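Long-range contacts in FeoA (Thermococcus thioreducens, PDB 3E19), which probably takes part in ferrous iron uptake as a small, metal-binding regulatory protein with an SH3-like beta-barrel fold: residues Gly13-Val18 and Gly39-Val44; Met34-Gly39 and Ile55-Val60; Gly51-Ser56 and Ile64-Ala69. All coordinates share one frame; numbering follows the deposited sequence.

Contact 1. Residues Gly13-Val18 and Gly39-Val44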
loop_
_atom_site.group_PDB
_atom_site.type_symbol
_atom_site.label_atom_id
_atom_site.label_comp_id
_atom_site.label_asym_id
_atom_site.label_seq_id
_atom_site.Cartn_x
_atom_site.Cartn_y
_atom_site.Cartn_z
ATOM N N GLY C 13 -25.525 17.290 5.572
ATOM C CA GLY C 13 -25.792 18.380 4.678
ATOM C C GLY C 13 -25.095 19.696 4.983
ATOM O O GLY C 13 -24.934 20.482 4.071
ATOM N N ASP C 14 -24.729 19.985 6.237
ATOM C CA ASP C 14 -24.041 21.259 6.541
ATOM C C ASP C 14 -22.685 21.310 5.850
ATOM O O ASP C 14 -21.989 20.275 5.735
ATOM C CB ASP C 14 -23.780 21.442 8.028
ATOM C CG ASP C 14 -25.035 21.544 8.842
ATOM O OD1 ASP C 14 -26.117 21.727 8.246
ATOM O OD2 ASP C 14 -24.932 21.412 10.087
ATOM N N LYS C 15 -22.311 22.507 5.407
ATOM C CA LYS C 15 -20.973 22.790 4.915
ATOM C C LYS C 15 -20.432 24.013 5.627
ATOM O O LYS C 15 -21.179 24.959 5.907
ATOM C CB LYS C 15 -20.985 23.187 3.448
ATOM C CG LYS C 15 -21.512 22.196 2.469
ATOM C CD LYS C 15 -21.350 22.775 1.051
ATOM C CE LYS C 15 -19.870 23.059 0.699
ATOM N NZ LYS C 15 -19.478 22.780 -0.743
ATOM N N GLY C 16 -19.131 24.042 5.814
ATOM C CA GLY C 16 -18.495 25.194 6.395
ATOM C C GLY C 16 -16.982 25.228 6.190
ATOM O O GLY C 16 -16.383 24.321 5.600
ATOM N N ILE C 17 -16.379 26.257 6.742
ATOM C CA ILE C 17 -14.945 26.501 6.641
ATOM C C ILE C 17 -14.391 26.450 8.043
ATOM O O ILE C 17 -14.891 27.135 8.944
ATOM C CB ILE C 17 -14.638 27.909 6.023
ATOM C CG1 ILE C 17 -15.275 28.075 4.674
ATOM C CG2 ILE C 17 -13.114 28.149 5.908
ATOM C CD1 ILE C 17 -15.328 29.558 4.202
ATOM N N VAL C 18 -13.341 25.675 8.253
ATOM C CA VAL C 18 -12.713 25.620 9.559
ATOM C C VAL C 18 -12.082 26.967 9.896
ATOM O O VAL C 18 -11.345 27.540 9.069
ATOM C CB VAL C 18 -11.602 24.548 9.623
ATOM C CG1 VAL C 18 -10.961 24.543 10.997
ATOM C CG2 VAL C 18 -12.145 23.177 9.187
ATOM N N GLY C 39 -9.238 27.096 7.216
ATOM C CA GLY C 39 -9.479 27.428 5.828
ATOM C C GLY C 39 -9.980 26.287 4.991
ATOM O O GLY C 39 -10.513 26.496 3.944
ATOM N N ALA C 40 -9.796 25.049 5.433
ATOM C CA ALA C 40 -10.381 23.902 4.751
ATOM C C ALA C 40 -11.901 23.932 4.842
ATOM O O ALA C 40 -12.444 24.414 5.834
ATOM C CB ALA C 40 -9.812 22.550 5.354
ATOM N N THR C 41 -12.566 23.402 3.796
ATOM C CA THR C 41 -14.018 23.281 3.731
ATOM C C THR C 41 -14.402 21.843 4.045
ATOM O O THR C 41 -13.756 20.890 3.625
ATOM C CB THR C 41 -14.546 23.734 2.369
ATOM O OG1 THR C 41 -14.175 25.104 2.169
ATOM C CG2 THR C 41 -16.061 23.578 2.232
ATOM N N ILE C 42 -15.420 21.719 4.859
ATOM C CA ILE C 42 -15.898 20.448 5.311
ATOM C C ILE C 42 -17.381 20.337 4.960
ATOM O O ILE C 42 -18.128 21.322 5.067
ATOM C CB ILE C 42 -15.593 20.269 6.845
ATOM C CG1 ILE C 42 -16.393 19.125 7.465
ATOM C CG2 ILE C 42 -15.831 21.506 7.659
ATOM C CD1 ILE C 42 -15.734 18.642 8.676
ATOM N N GLN C 43 -17.784 19.151 4.506
ATOM C CA GLN C 43 -19.179 18.781 4.455
ATOM C C GLN C 43 -19.456 17.615 5.355
ATOM O O GLN C 43 -18.730 16.618 5.348
ATOM C CB GLN C 43 -19.630 18.394 3.057
ATOM C CG GLN C 43 -21.165 18.227 2.966
ATOM C CD GLN C 43 -21.601 17.728 1.597
ATOM O OE1 GLN C 43 -22.707 17.180 1.429
ATOM N NE2 GLN C 43 -20.715 17.872 0.616
ATOM N N VAL C 44 -20.537 17.750 6.114
ATOM C CA VAL C 44 -20.974 16.710 6.993
ATOM C C VAL C 44 -21.909 15.817 6.190
ATOM O O VAL C 44 -22.863 16.318 5.580
ATOM C CB VAL C 44 -21.670 17.289 8.186
ATOM C CG1 VAL C 44 -22.119 16.143 9.126
ATOM C CG2 VAL C 44 -20.685 18.284 8.860
#
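Gly16 and Ile42 form the central pair of an antiparallel pairing between strands 15-21 and 41-46, neighbours in the sheet of the SH3-like FeoA barrel. The segments 15-18 and 41-44 run at 143° to each other, a departure from strict antiparallel alignment consistent with the twist of barrel strands.

Backbone hydrogen bonds carry the pairing. Gly16 N reaches Ile42 O at 3.0 Å, and Ile42 N returns the bond to Gly16 O at 2.9 Å. Lys15-Gln43 and Ile17-Thr41 flank this couple as non-hydrogen-bonded pairs. Beyond them Val44 N bonds to Asp14 O and Val18 N to Ala40 O, while Gly13 N to Val44 O and Gly39 N to Val18 O close the two ends. Between the bonds lie CA-H...O contacts, among them Lys15 CA to Ile42 O at 3.2 Å.

Side-chain packing differs on the two faces. On the face bearing Lys15, Ile17, Thr41 and Gln43, Thr41 CG2 stands anti to its backbone N and lies 3.5 Å from Gly16 O, with Lys15 CE also beside it. Thr41 OG1, beside the backbone N (chi1 -60°), is 4.0 Å from Ile17 CG1. An alanine here, lacking OG1 and CG2, would probably open a gap beside Lys15 CE and Ile17 CG1 and leave Gly16 O less covered, though CB would remain near it. Asp14 turns its carboxylate outside the pairing, OD2 accepting a hydrogen bond from Gly11 N. On the other face Val18 CG2 meets Ile42 CG2 at 4.3 Å, and Ile42 CG2 itself lies 3.5 Å from Gly16 O.

Contact 2. Residues Met34-Gly39 and Ile55-Val60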
loop_
_atom_site.group_PDB
_atom_site.type_symbol
_atom_site.label_atom_id
_atom_site.label_comp_id
_atom_site.label_asym_id
_atom_site.label_seq_id
_atom_site.Cartn_x
_atom_site.Cartn_y
_atom_site.Cartn_z
ATOM N N MET C 34 -6.783 14.708 8.757
ATOM C CA MET C 34 -8.114 14.590 8.116
ATOM C C MET C 34 -8.417 15.853 7.333
ATOM O O MET C 34 -9.580 16.133 6.982
ATOM C CB MET C 34 -9.200 14.360 9.163
ATOM C CG MET C 34 -9.249 12.933 9.700
ATOM S SD MET C 34 -10.497 12.721 11.034
ATOM C CE MET C 34 -9.541 13.431 12.367
ATOM N N GLY C 35 -7.364 16.632 7.086
ATOM C CA GLY C 35 -7.479 17.893 6.348
ATOM C C GLY C 35 -8.074 19.029 7.177
ATOM O O GLY C 35 -8.347 20.109 6.637
ATOM N N LEU C 36 -8.277 18.811 8.487
ATOM C CA LEU C 36 -8.939 19.807 9.348
ATOM C C LEU C 36 -7.917 20.796 9.949
ATOM O O LEU C 36 -7.276 20.542 10.981
ATOM C CB LEU C 36 -9.805 19.122 10.386
ATOM C CG LEU C 36 -10.905 18.238 9.836
ATOM C CD1 LEU C 36 -11.507 17.343 10.939
ATOM C CD2 LEU C 36 -11.953 19.116 9.133
ATOM N N THR C 37 -7.735 21.875 9.193
ATOM C CA THR C 37 -6.879 23.003 9.484
ATOM C C THR C 37 -7.660 24.276 9.056
ATOM O O THR C 37 -8.535 24.194 8.193
ATOM C CB THR C 37 -5.539 22.884 8.644
ATOM O OG1 THR C 37 -4.621 23.855 9.031
ATOM C CG2 THR C 37 -5.765 23.091 7.223
ATOM N N PRO C 38 -7.351 25.437 9.655
ATOM C CA PRO C 38 -8.057 26.632 9.237
ATOM C C PRO C 38 -8.041 26.904 7.750
ATOM O O PRO C 38 -6.998 26.842 7.087
ATOM C CB PRO C 38 -7.409 27.733 10.087
ATOM C CG PRO C 38 -7.029 27.034 11.303
ATOM C CD PRO C 38 -6.420 25.749 10.752
ATOM N N GLY C 39 -9.238 27.096 7.216
ATOM C CA GLY C 39 -9.479 27.428 5.828
ATOM C C GLY C 39 -9.980 26.287 4.991
ATOM O O GLY C 39 -10.513 26.496 3.944
ATOM N N ILE C 55 -17.487 12.913 7.523
ATOM C CA ILE C 55 -17.273 14.146 6.786
ATOM C C ILE C 55 -16.553 13.906 5.469
ATOM O O ILE C 55 -15.908 12.875 5.256
ATOM C CB ILE C 55 -16.430 15.191 7.610
ATOM C CG1 ILE C 55 -15.013 14.653 7.876
ATOM C CG2 ILE C 55 -17.104 15.508 8.968
ATOM C CD1 ILE C 55 -14.010 15.615 8.633
ATOM N N SER C 56 -16.617 14.918 4.612
ATOM C CA SER C 56 -15.845 14.971 3.401
ATOM C C SER C 56 -15.025 16.274 3.394
ATOM O O SER C 56 -15.577 17.375 3.615
ATOM C CB SER C 56 -16.806 14.916 2.232
ATOM O OG SER C 56 -16.174 15.259 1.030
ATOM N N VAL C 57 -13.716 16.126 3.183
ATOM C CA VAL C 57 -12.731 17.239 3.111
ATOM C C VAL C 57 -11.906 17.057 1.839
ATOM O O VAL C 57 -11.255 16.043 1.663
ATOM C CB VAL C 57 -11.817 17.302 4.346
ATOM C CG1 VAL C 57 -11.008 18.639 4.379
ATOM C CG2 VAL C 57 -12.627 17.207 5.587
ATOM N N GLY C 58 -12.011 18.022 0.919
ATOM C CA GLY C 58 -11.290 17.965 -0.339
ATOM C C GLY C 58 -11.627 16.742 -1.143
ATOM O O GLY C 58 -10.744 16.180 -1.826
ATOM N N GLY C 59 -12.889 16.317 -1.052
ATOM C CA GLY C 59 -13.347 15.108 -1.681
ATOM C C GLY C 59 -12.952 13.797 -1.025
ATOM O O GLY C 59 -13.172 12.757 -1.610
ATOM N N VAL C 60 -12.374 13.819 0.173
ATOM C CA VAL C 60 -11.975 12.610 0.852
ATOM C C VAL C 60 -12.843 12.424 2.105
ATOM O O VAL C 60 -13.036 13.385 2.885
ATOM C CB VAL C 60 -10.471 12.651 1.253
ATOM C CG1 VAL C 60 -10.077 11.389 2.025
ATOM C CG2 VAL C 60 -9.582 12.907 -0.010
#
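A Schellman motif ending helix 24-32, with Gly35 as its C-prime residue, meets Val57 at the start of the type I' turn that joins strands 53-57 and 60-64. The motif is identified by two backbone bonds, Leu36 N to Leu31 O and Gly35 N to Val32 O, together with the positive phi of Gly35 (76°). The turn is closed by Val57 N to Val60 O and by Val60 N to Val57 O, with Gly58 and Gly59 between them, both at positive phi.

No hydrogen bond crosses the contact, and its chemistry is that of methyl groups against carbonyls and other methyls. Val57 CG2 comes within 3.5 Å of Met34 O, and Val57 CG1 lies 3.8 Å from Gly35 O, so that the branches of one valine face two successive carbonyl oxygens. A CB on Gly35 would point at this valine and fall 2.9 Å from Val57 CG1, a clash that agrees with glycine at the helix end.

Leu36 supplies the remaining side-chain contacts. It meets Ile55 tip to tip, Leu36 CD1 to Ile55 CD1 at 3.8 Å. The chi1 of Ile55 (64°) puts CG1 in the crowded position between backbone N and carbonyl carbon, and a chi2 of 177° extends CD1 from there. Leu36 CD2 also touches Val57 CG2 at 4.1 Å, the two side chains crossing at about a right angle.

All the touching residues are buried; Ile42 and Ile64 add to the packing around Leu36, and Val57 also packs on Thr37 of a second subunit. Such a Schellman C-cap, with Gly35 at C-prime and Leu36 turned into apolar packing, ends the helix inserted in this SH3-like barrel against a two-residue beta hairpin.

Contact 3. Residues Gly51-Ser56 and Ile64-Ala69; sequences GPIIIS and IGKGLA
A buried contact at the open end of the 53-57/60-64 beta hairpin, with Ile53 paired to Ile64, joins the start of strand 53-57 to the end of strand 60-64 and the short helix that follows. Two hydrogen bonds define this antiparallel pair: Ile53 N to Ile64 O and Ile64 N to Ile53 O, each 2.8 Å long. The side chains lie on one face, where Ile64 CG2 is 3.8 Å from Ile53 CB and also touches Ile55 CG2.

Past Ile64 the chain turns into helix 66-69, with Gly65 at the N-cap position and Ala69 N hydrogen-bonded back to Gly65 O at 2.9 Å; a short helical turn before the last strand is a familiar feature of SH3-like barrels. Gly65 N is hydrogen-bonded to Glu9 OE1 of a third subunit. The turn brings Ala69 CB to 4.0 Å from Ile53 CD1, which a chi2 of 178° carries on from CG1.

Beyond the pair Pro52, preceded by a cis peptide bond, sets its CB 3.6 Å from Ile64 O. Lys66 CG passes 4.0 Å from Gly51 N, and its bent chain continues outside the two segments, where NZ donates to both Pro49 O and His48 O.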
loop_
_atom_site.group_PDB
_atom_site.type_symbol
_atom_site.label_atom_id
_atom_site.label_comp_id
_atom_site.label_asym_id
_atom_site.label_seq_id
_atom_site.Cartn_x
_atom_site.Cartn_y
_atom_site.Cartn_z
ATOM N N GLY C 51 -22.022 9.456 17.812
ATOM C CA GLY C 51 -21.048 9.371 16.744
ATOM C C GLY C 51 -21.070 8.032 16.022
ATOM O O GLY C 51 -21.926 7.193 16.302
ATOM N N PRO C 52 -20.153 7.837 15.061
ATOM C CA PRO C 52 -19.199 8.867 14.624
ATOM C C PRO C 52 -19.864 9.883 13.676
ATOM O O PRO C 52 -21.016 9.696 13.242
ATOM C CB PRO C 52 -18.131 8.058 13.858
ATOM C CG PRO C 52 -18.850 6.903 13.310
ATOM C CD PRO C 52 -20.018 6.603 14.277
ATOM N N ILE C 53 -19.127 10.927 13.330
ATOM C CA ILE C 53 -19.548 11.807 12.244
ATOM C C ILE C 53 -18.757 11.458 11.000
ATOM O O ILE C 53 -17.519 11.317 11.060
ATOM C CB ILE C 53 -19.270 13.279 12.635
ATOM C CG1 ILE C 53 -19.897 13.577 13.998
ATOM C CG2 ILE C 53 -19.798 14.232 11.580
ATOM C CD1 ILE C 53 -19.640 14.995 14.490
ATOM N N ILE C 54 -19.427 11.381 9.868
ATOM C CA ILE C 54 -18.742 11.160 8.612
ATOM C C ILE C 54 -18.695 12.475 7.872
ATOM O O ILE C 54 -19.737 13.073 7.620
ATOM C CB ILE C 54 -19.455 10.099 7.749
ATOM C CG1 ILE C 54 -19.647 8.809 8.557
ATOM C CG2 ILE C 54 -18.745 9.881 6.392
ATOM C CD1 ILE C 54 -18.368 8.183 9.168
ATOM N N ILE C 55 -17.487 12.913 7.523
ATOM C CA ILE C 55 -17.273 14.146 6.786
ATOM C C ILE C 55 -16.553 13.906 5.469
ATOM O O ILE C 55 -15.908 12.875 5.256
ATOM C CB ILE C 55 -16.430 15.191 7.610
ATOM C CG1 ILE C 55 -15.013 14.653 7.876
ATOM C CG2 ILE C 55 -17.104 15.508 8.968
ATOM C CD1 ILE C 55 -14.010 15.615 8.633
ATOM N N SER C 56 -16.617 14.918 4.612
ATOM C CA SER C 56 -15.845 14.971 3.401
ATOM C C SER C 56 -15.025 16.274 3.394
ATOM O O SER C 56 -15.577 17.375 3.615
ATOM C CB SER C 56 -16.806 14.916 2.232
ATOM O OG SER C 56 -16.174 15.259 1.030
ATOM N N ILE C 64 -14.975 10.886 12.171
ATOM C CA ILE C 64 -14.396 11.538 13.309
ATOM C C ILE C 64 -15.302 11.343 14.511
ATOM O O ILE C 64 -16.521 11.243 14.365
ATOM C CB ILE C 64 -14.180 13.061 12.972
ATOM C CG1 ILE C 64 -13.441 13.777 14.086
ATOM C CG2 ILE C 64 -15.508 13.788 12.557
ATOM C CD1 ILE C 64 -12.865 15.161 13.611
ATOM N N GLY C 65 -14.713 11.263 15.696
ATOM C CA GLY C 65 -15.484 11.114 16.905
ATOM C C GLY C 65 -16.034 12.449 17.313
ATOM O O GLY C 65 -15.425 13.479 17.026
ATOM N N LYS C 66 -17.174 12.439 17.990
ATOM C CA LYS C 66 -17.785 13.673 18.486
ATOM C C LYS C 66 -16.856 14.464 19.380
ATOM O O LYS C 66 -16.821 15.713 19.325
ATOM C CB LYS C 66 -19.073 13.376 19.278
ATOM C CG LYS C 66 -20.249 13.003 18.413
ATOM C CD LYS C 66 -21.555 13.613 18.879
ATOM C CE LYS C 66 -22.484 13.892 17.664
ATOM N NZ LYS C 66 -23.936 13.630 17.968
ATOM N N GLY C 67 -16.130 13.772 20.248
ATOM C CA GLY C 67 -15.147 14.465 21.120
ATOM C C GLY C 67 -14.099 15.271 20.366
ATOM O O GLY C 67 -13.929 16.472 20.625
ATOM N N LEU C 68 -13.407 14.637 19.411
ATOM C CA LEU C 68 -12.382 15.338 18.653
ATOM C C LEU C 68 -13.005 16.428 17.773
ATOM O O LEU C 68 -12.416 17.516 17.631
ATOM C CB LEU C 68 -11.503 14.389 17.812
ATOM C CG LEU C 68 -10.244 15.029 17.209
ATOM C CD1 LEU C 68 -9.306 15.702 18.248
ATOM C CD2 LEU C 68 -9.454 14.028 16.367
ATOM N N ALA C 69 -14.182 16.142 17.229
ATOM C CA ALA C 69 -14.957 17.076 16.424
ATOM C C ALA C 69 -15.382 18.361 17.190
ATOM O O ALA C 69 -15.507 19.424 16.596
ATOM C CB ALA C 69 -16.164 16.373 15.838
#

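Contacts 1, 2 and 3 lie in one FeoA domain; each has at least one segment on the antiparallel sheet, to which the loop 34-39 and the helix 66-69 are added. Contact 1 pairs strands 15-21 and 41-46; strand 53-57, next to 41-46, serves both contact 2 and contact 3, which share Ile55 and Ser56. Centres of contacts 1 and 2 are about 8 Å apart, those of 2 and 3 about 12 Å, and those of 1 and 3 about 13 Å, on opposite sides of the chain's centre. Along the chain contacts 1 and 2 interlace and share Gly39, whereas contact 1 closes before contact 3 opens. Ile42 CD1 packs on Ile55 CG2, consistent with one small barrel whose contacts share a common interior.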